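Local structure of glycoside hydrolase family 31 (5I0F) at residues V456-E470 against L503-S517. The protein degrades cycloalternan, probably as a retaining alpha-glucoside hydrolase that works through a covalent glycosyl-enzyme intermediate. Sequence-based numbering, arbitrary orientation.
Sequences VEDLDIDGFKTDGGE and LLRSAGKYPVTFSRS. With BGC (beta-D-glucopyranose), chain C; GLC (alpha-D-glucopyranose), chain B.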
loop_
_atom_site.group_PDB
_atom_site.type_symbol
_atom_site.label_atom_id
_atom_site.label_comp_id
_atom_site.label_asym_id
_atom_site.label_seq_id
_atom_site.Cartn_x
_atom_site.Cartn_y
_atom_site.Cartn_z
ATOM N N VAL A 456 7.956 -21.580 11.018
ATOM C CA VAL A 456 7.290 -21.248 12.261
ATOM C C VAL A 456 7.376 -22.436 13.241
ATOM O O VAL A 456 7.754 -22.248 14.389
ATOM C CB VAL A 456 5.832 -20.824 12.037
ATOM C CG1 VAL A 456 5.205 -20.407 13.338
ATOM C CG2 VAL A 456 5.751 -19.629 11.078
ATOM N N GLU A 457 7.034 -23.640 12.795
ATOM C CA GLU A 457 6.916 -24.785 13.710
ATOM C C GLU A 457 8.254 -25.374 14.128
ATOM O O GLU A 457 8.385 -25.787 15.274
ATOM C CB GLU A 457 6.008 -25.877 13.132
ATOM C CG GLU A 457 4.569 -25.417 13.029
ATOM C CD GLU A 457 3.595 -26.520 12.689
ATOM O OE1 GLU A 457 4.016 -27.654 12.314
ATOM O OE2 GLU A 457 2.394 -26.231 12.785
ATOM N N ASP A 458 9.224 -25.418 13.208
ATOM C CA ASP A 458 10.526 -26.037 13.449
ATOM C C ASP A 458 11.583 -24.979 13.796
ATOM O O ASP A 458 12.255 -25.127 14.803
ATOM C CB ASP A 458 10.948 -26.945 12.269
ATOM C CG ASP A 458 9.908 -28.035 11.961
ATOM O OD1 ASP A 458 9.135 -28.363 12.892
ATOM O OD2 ASP A 458 9.833 -28.575 10.818
ATOM N N LEU A 459 11.715 -23.923 13.006
ATOM C CA LEU A 459 12.709 -22.873 13.288
ATOM C C LEU A 459 12.277 -21.820 14.328
ATOM O O LEU A 459 13.131 -21.138 14.900
ATOM C CB LEU A 459 13.143 -22.200 11.991
ATOM C CG LEU A 459 13.890 -23.098 11.009
ATOM C CD1 LEU A 459 14.349 -22.275 9.802
ATOM C CD2 LEU A 459 15.074 -23.787 11.655
ATOM N N ASP A 460 10.969 -21.712 14.573
ATOM C CA ASP A 460 10.391 -20.902 15.647
ATOM C C ASP A 460 10.414 -19.391 15.360
ATOM O O ASP A 460 10.497 -18.600 16.281
ATOM C CB ASP A 460 11.038 -21.238 17.006
ATOM C CG ASP A 460 10.169 -20.843 18.206
ATOM O OD1 ASP A 460 8.916 -20.883 18.113
ATOM O OD2 ASP A 460 10.760 -20.495 19.258
ATOM N N ILE A 461 10.294 -18.986 14.096
ATOM C CA ILE A 461 10.150 -17.563 13.808
ATOM C C ILE A 461 8.814 -17.021 14.332
ATOM O O ILE A 461 7.867 -17.772 14.605
ATOM C CB ILE A 461 10.321 -17.203 12.319
ATOM C CG1 ILE A 461 9.166 -17.673 11.474
ATOM C CG2 ILE A 461 11.642 -17.720 11.754
ATOM C CD1 ILE A 461 9.169 -17.014 10.120
ATOM N N ASP A 462 8.753 -15.697 14.474
ATOM C CA ASP A 462 7.676 -15.037 15.191
ATOM C C ASP A 462 6.719 -14.248 14.295
ATOM O O ASP A 462 5.728 -13.692 14.777
ATOM C CB ASP A 462 8.288 -14.095 16.207
ATOM C CG ASP A 462 9.206 -14.814 17.153
ATOM O OD1 ASP A 462 8.670 -15.559 17.965
ATOM O OD2 ASP A 462 10.451 -14.634 17.079
ATOM N N GLY A 463 7.011 -14.177 13.008
ATOM C CA GLY A 463 6.142 -13.449 12.109
ATOM C C GLY A 463 6.745 -13.253 10.748
ATOM O O GLY A 463 7.887 -13.689 10.484
ATOM N N PHE A 464 5.987 -12.560 9.901
ATOM C CA PHE A 464 6.378 -12.339 8.519
ATOM C C PHE A 464 6.220 -10.889 8.079
ATOM O O PHE A 464 5.228 -10.239 8.426
ATOM C CB PHE A 464 5.537 -13.231 7.594
ATOM C CG PHE A 464 5.761 -14.710 7.791
ATOM C CD1 PHE A 464 6.804 -15.356 7.148
ATOM C CD2 PHE A 464 4.874 -15.465 8.572
ATOM C CE1 PHE A 464 6.984 -16.732 7.301
ATOM C CE2 PHE A 464 5.055 -16.820 8.740
ATOM C CZ PHE A 464 6.100 -17.455 8.109
ATOM N N LYS A 465 7.203 -10.385 7.327
ATOM C CA LYS A 465 7.059 -9.131 6.596
ATOM C C LYS A 465 6.475 -9.463 5.225
ATOM O O LYS A 465 7.214 -9.826 4.297
ATOM C CB LYS A 465 8.398 -8.409 6.453
ATOM C CG LYS A 465 8.263 -7.050 5.775
ATOM C CD LYS A 465 9.545 -6.246 5.842
ATOM C CE LYS A 465 9.340 -4.876 5.214
ATOM N NZ LYS A 465 10.557 -4.024 5.338
ATOM N N THR A 466 5.160 -9.340 5.131
ATOM C CA THR A 466 4.369 -9.708 3.975
ATOM C C THR A 466 4.353 -8.512 3.038
ATOM O O THR A 466 3.404 -7.762 2.997
ATOM C CB THR A 466 2.947 -10.138 4.426
ATOM O OG1 THR A 466 2.544 -9.354 5.557
ATOM C CG2 THR A 466 2.940 -11.600 4.839
ATOM N N ASP A 467 5.446 -8.351 2.300
ATOM C CA ASP A 467 5.655 -7.256 1.364
ATOM C C ASP A 467 4.884 -7.507 0.052
ATOM O O ASP A 467 4.462 -8.629 -0.229
ATOM C CB ASP A 467 7.175 -7.148 1.100
ATOM C CG ASP A 467 7.619 -5.815 0.527
ATOM O OD1 ASP A 467 6.828 -4.877 0.351
ATOM O OD2 ASP A 467 8.854 -5.695 0.261
ATOM N N GLY A 468 4.695 -6.460 -0.729
ATOM C CA GLY A 468 3.942 -6.549 -1.981
ATOM C C GLY A 468 2.442 -6.775 -1.825
ATOM O O GLY A 468 1.835 -6.323 -0.869
ATOM N N GLY A 469 1.845 -7.437 -2.806
ATOM C CA GLY A 469 0.403 -7.699 -2.851
ATOM C C GLY A 469 -0.388 -6.850 -3.845
ATOM O O GLY A 469 -1.606 -7.055 -3.991
ATOM N N GLU A 470 0.298 -5.937 -4.543
ATOM C CA GLU A 470 -0.338 -4.986 -5.490
ATOM C C GLU A 470 -0.234 -5.453 -6.940
ATOM O O GLU A 470 -0.554 -4.698 -7.833
ATOM C CB GLU A 470 0.312 -3.603 -5.407
ATOM C CG GLU A 470 0.628 -3.111 -3.993
ATOM C CD GLU A 470 2.004 -3.509 -3.453
ATOM O OE1 GLU A 470 2.782 -4.244 -4.127
ATOM O OE2 GLU A 470 2.330 -3.066 -2.320
ATOM N N LEU A 503 -1.589 -18.909 9.365
ATOM C CA LEU A 503 -0.452 -19.815 9.588
ATOM C C LEU A 503 0.086 -19.671 11.003
ATOM O O LEU A 503 0.228 -20.651 11.722
ATOM C CB LEU A 503 0.664 -19.590 8.551
ATOM C CG LEU A 503 1.957 -20.373 8.785
ATOM C CD1 LEU A 503 1.668 -21.874 8.751
ATOM C CD2 LEU A 503 3.037 -19.963 7.791
ATOM N N LEU A 504 0.340 -18.427 11.402
ATOM C CA LEU A 504 0.877 -18.148 12.726
ATOM C C LEU A 504 -0.051 -18.598 13.862
ATOM O O LEU A 504 0.385 -19.281 14.786
ATOM C CB LEU A 504 1.190 -16.672 12.847
ATOM C CG LEU A 504 2.408 -16.227 12.001
ATOM C CD1 LEU A 504 2.354 -14.733 11.754
ATOM C CD2 LEU A 504 3.722 -16.601 12.658
ATOM N N ARG A 505 -1.322 -18.233 13.760
ATOM C CA ARG A 505 -2.344 -18.688 14.699
ATOM C C ARG A 505 -2.374 -20.202 14.808
ATOM O O ARG A 505 -2.475 -20.709 15.918
ATOM C CB ARG A 505 -3.747 -18.203 14.304
ATOM C CG ARG A 505 -4.006 -16.720 14.476
ATOM C CD ARG A 505 -5.401 -16.396 13.964
ATOM N NE ARG A 505 -5.618 -14.958 13.896
ATOM C CZ ARG A 505 -5.534 -14.189 12.801
ATOM N NH1 ARG A 505 -5.256 -14.677 11.582
ATOM N NH2 ARG A 505 -5.759 -12.877 12.931
ATOM N N SER A 506 -2.289 -20.910 13.671
ATOM C CA SER A 506 -2.329 -22.391 13.671
ATOM C C SER A 506 -1.128 -23.024 14.350
ATOM O O SER A 506 -1.202 -24.168 14.794
ATOM C CB SER A 506 -2.486 -22.976 12.240
ATOM O OG SER A 506 -1.280 -22.898 11.497
ATOM N N ALA A 507 -0.020 -22.280 14.414
ATOM C CA ALA A 507 1.196 -22.722 15.039
ATOM C C ALA A 507 1.377 -22.192 16.463
ATOM O O ALA A 507 2.498 -22.226 16.980
ATOM C CB ALA A 507 2.382 -22.290 14.173
ATOM N N GLY A 508 0.315 -21.697 17.102
ATOM C CA GLY A 508 0.401 -21.255 18.487
ATOM C C GLY A 508 0.994 -19.873 18.708
ATOM O O GLY A 508 1.414 -19.560 19.817
ATOM N N LYS A 509 0.986 -19.020 17.684
ATOM C CA LYS A 509 1.614 -17.713 17.778
ATOM C C LYS A 509 0.643 -16.566 17.475
ATOM O O LYS A 509 -0.390 -16.771 16.842
ATOM C CB LYS A 509 2.813 -17.678 16.820
ATOM C CG LYS A 509 3.927 -18.606 17.270
ATOM C CD LYS A 509 5.026 -18.625 16.254
ATOM C CE LYS A 509 6.195 -19.494 16.699
ATOM N NZ LYS A 509 7.168 -18.673 17.444
ATOM N N TYR A 510 0.988 -15.360 17.928
ATOM C CA TYR A 510 0.264 -14.158 17.522
ATOM C C TYR A 510 0.421 -13.901 16.008
ATOM O O TYR A 510 1.470 -14.199 15.449
ATOM C CB TYR A 510 0.811 -12.939 18.252
ATOM C CG TYR A 510 0.313 -12.778 19.663
ATOM C CD1 TYR A 510 -0.814 -12.021 19.929
ATOM C CD2 TYR A 510 1.002 -13.329 20.724
ATOM C CE1 TYR A 510 -1.264 -11.840 21.239
ATOM C CE2 TYR A 510 0.566 -13.166 22.027
ATOM C CZ TYR A 510 -0.567 -12.419 22.275
ATOM O OH TYR A 510 -0.985 -12.257 23.575
ATOM N N PRO A 511 -0.600 -13.328 15.355
ATOM C CA PRO A 511 -0.583 -13.129 13.899
ATOM C C PRO A 511 0.168 -11.852 13.530
ATOM O O PRO A 511 -0.409 -10.880 13.023
ATOM C CB PRO A 511 -2.074 -13.030 13.559
ATOM C CG PRO A 511 -2.659 -12.352 14.773
ATOM C CD PRO A 511 -1.925 -12.999 15.927
ATOM N N VAL A 512 1.464 -11.861 13.800
ATOM C CA VAL A 512 2.294 -10.709 13.559
ATOM C C VAL A 512 2.750 -10.769 12.094
ATOM O O VAL A 512 3.789 -11.367 11.771
ATOM C CB VAL A 512 3.460 -10.638 14.555
ATOM C CG1 VAL A 512 4.331 -9.430 14.249
ATOM C CG2 VAL A 512 2.932 -10.533 15.990
ATOM N N THR A 513 1.935 -10.190 11.221
ATOM C CA THR A 513 2.332 -9.862 9.857
ATOM C C THR A 513 2.598 -8.362 9.754
ATOM O O THR A 513 2.029 -7.581 10.511
ATOM C CB THR A 513 1.263 -10.257 8.820
ATOM O OG1 THR A 513 0.014 -9.585 9.089
ATOM C CG2 THR A 513 1.052 -11.741 8.859
ATOM N N PHE A 514 3.447 -7.970 8.818
ATOM C CA PHE A 514 3.884 -6.579 8.658
ATOM C C PHE A 514 3.804 -6.310 7.152
ATOM O O PHE A 514 4.655 -6.803 6.397
ATOM C CB PHE A 514 5.319 -6.473 9.195
ATOM C CG PHE A 514 5.883 -5.075 9.331
ATOM C CD1 PHE A 514 5.228 -4.088 10.038
ATOM C CD2 PHE A 514 7.140 -4.787 8.809
ATOM C CE1 PHE A 514 5.794 -2.823 10.188
ATOM C CE2 PHE A 514 7.731 -3.537 8.978
ATOM C CZ PHE A 514 7.055 -2.549 9.662
ATOM N N SER A 515 2.788 -5.545 6.736
ATOM C CA SER A 515 2.426 -5.335 5.315
ATOM C C SER A 515 2.445 -3.860 4.952
ATOM O O SER A 515 2.381 -3.030 5.829
ATOM C CB SER A 515 1.008 -5.852 5.040
ATOM O OG SER A 515 0.862 -7.184 5.475
ATOM N N ARG A 516 2.579 -3.553 3.656
ATOM C CA ARG A 516 2.433 -2.192 3.152
ATOM C C ARG A 516 1.123 -1.988 2.408
ATOM O O ARG A 516 0.643 -0.862 2.344
ATOM C CB ARG A 516 3.606 -1.765 2.243
ATOM C CG ARG A 516 3.716 -2.583 0.953
ATOM C CD ARG A 516 4.954 -2.245 0.125
ATOM N NE ARG A 516 4.820 -2.848 -1.207
ATOM C CZ ARG A 516 5.774 -2.884 -2.137
ATOM N NH1 ARG A 516 6.992 -2.408 -1.904
ATOM N NH2 ARG A 516 5.518 -3.404 -3.328
ATOM N N SER A 517 0.561 -3.038 1.817
ATOM C CA SER A 517 -0.659 -2.864 1.059
ATOM C C SER A 517 -1.856 -3.475 1.774
ATOM O O SER A 517 -1.735 -4.340 2.651
ATOM C CB SER A 517 -0.537 -3.382 -0.380
ATOM O OG SER A 517 -0.406 -4.788 -0.387
HETATM C C2 BGC C . 9.673 -3.221 0.624
HETATM C C3 BGC C . 11.060 -2.832 1.168
HETATM C C4 BGC C . 11.991 -4.036 1.074
HETATM C C5 BGC C . 12.042 -4.584 -0.360
HETATM C C6 BGC C . 12.815 -5.897 -0.367
HETATM C C1 BGC C . 9.539 -4.518 -0.216
HETATM O O2 BGC C . 8.692 -2.183 0.428
HETATM O O3 BGC C . 10.949 -2.362 2.514
HETATM O O4 BGC C . 13.317 -3.679 1.511
HETATM O O5 BGC C . 10.739 -4.797 -0.960
HETATM O O6 BGC C . 13.078 -6.323 -1.708
HETATM C C1 GLC B . 12.622 -1.452 -5.124
HETATM C C2 GLC B . 12.111 -1.320 -3.688
HETATM C C3 GLC B . 10.999 -2.324 -3.418
HETATM C C4 GLC B . 9.878 -2.122 -4.427
HETATM C C5 GLC B . 10.477 -2.309 -5.824
HETATM C C6 GLC B . 9.454 -2.158 -6.937
HETATM O O2 GLC B . 13.200 -1.498 -2.777
HETATM O O3 GLC B . 10.504 -2.142 -2.082
HETATM O O4 GLC B . 8.803 -3.049 -4.174
HETATM O O5 GLC B . 11.538 -1.363 -6.052
HETATM O O6 GLC B . 9.038 -0.794 -7.103
HETATM O O HOH W 1 4.032 -14.140 16.763
HETATM O O HOH W 2 2.318 -5.677 1.686
#
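F464 and T513 pair in register where strands 463-466 and 513-515, neighbours in the eight-stranded parallel barrel of this TIM-barrel domain, run side by side at 12°, with F464 N giving its hydrogen to V512 O and F464 O taking one from F514 N. Before the strands, at the N-terminal end of the barrel, the extended chain of K509 slides past V456 in the opposite direction, its CD a tight 3.4 Å from V456 CG1. A turn at the last torsion (chi4 -91°) then brings NZ to D460 OD1 at 2.9 Å, from above the carboxylate plane, with D462 OD1 a longer salt-bridge partner; D462 OD2 is held by H378. The F464 ring packs against helix 485-506, meeting L504 CD1 at its edge and crossing L503 at about a right angle.

At the C-terminal end of the strands lies the sugar-binding chemistry. R516 grips E470 side-on: NE to OE2 at 2.7 Å on the syn lone pair, NH2 to OE1 at 3.0 Å and nearly straight (171°). Its third nitrogen, NH1, reaches both sugars, BGC O2 at 2.9 Å and GLC O4 at 3.0 Å. The carboxylate of D467 stands almost perpendicular to the guanidinium, laying OD1 over one face of it, while G468 N donates to that same oxygen. S517 OG, meanwhile, donates to G468 O, and water 2 links this carbonyl to T466 O and R516 N. K465, fully extended beside F514, has E330 as its salt-bridge partner and only a weak bond to BGC O3.

D467 OD2 is joined covalently to BGC C1 at 1.4 Å, which marks D467 as the nucleophile; E470 fixes the rotation of R516 and so positions its NH1 between the trapped glucose and the neighbouring GLC.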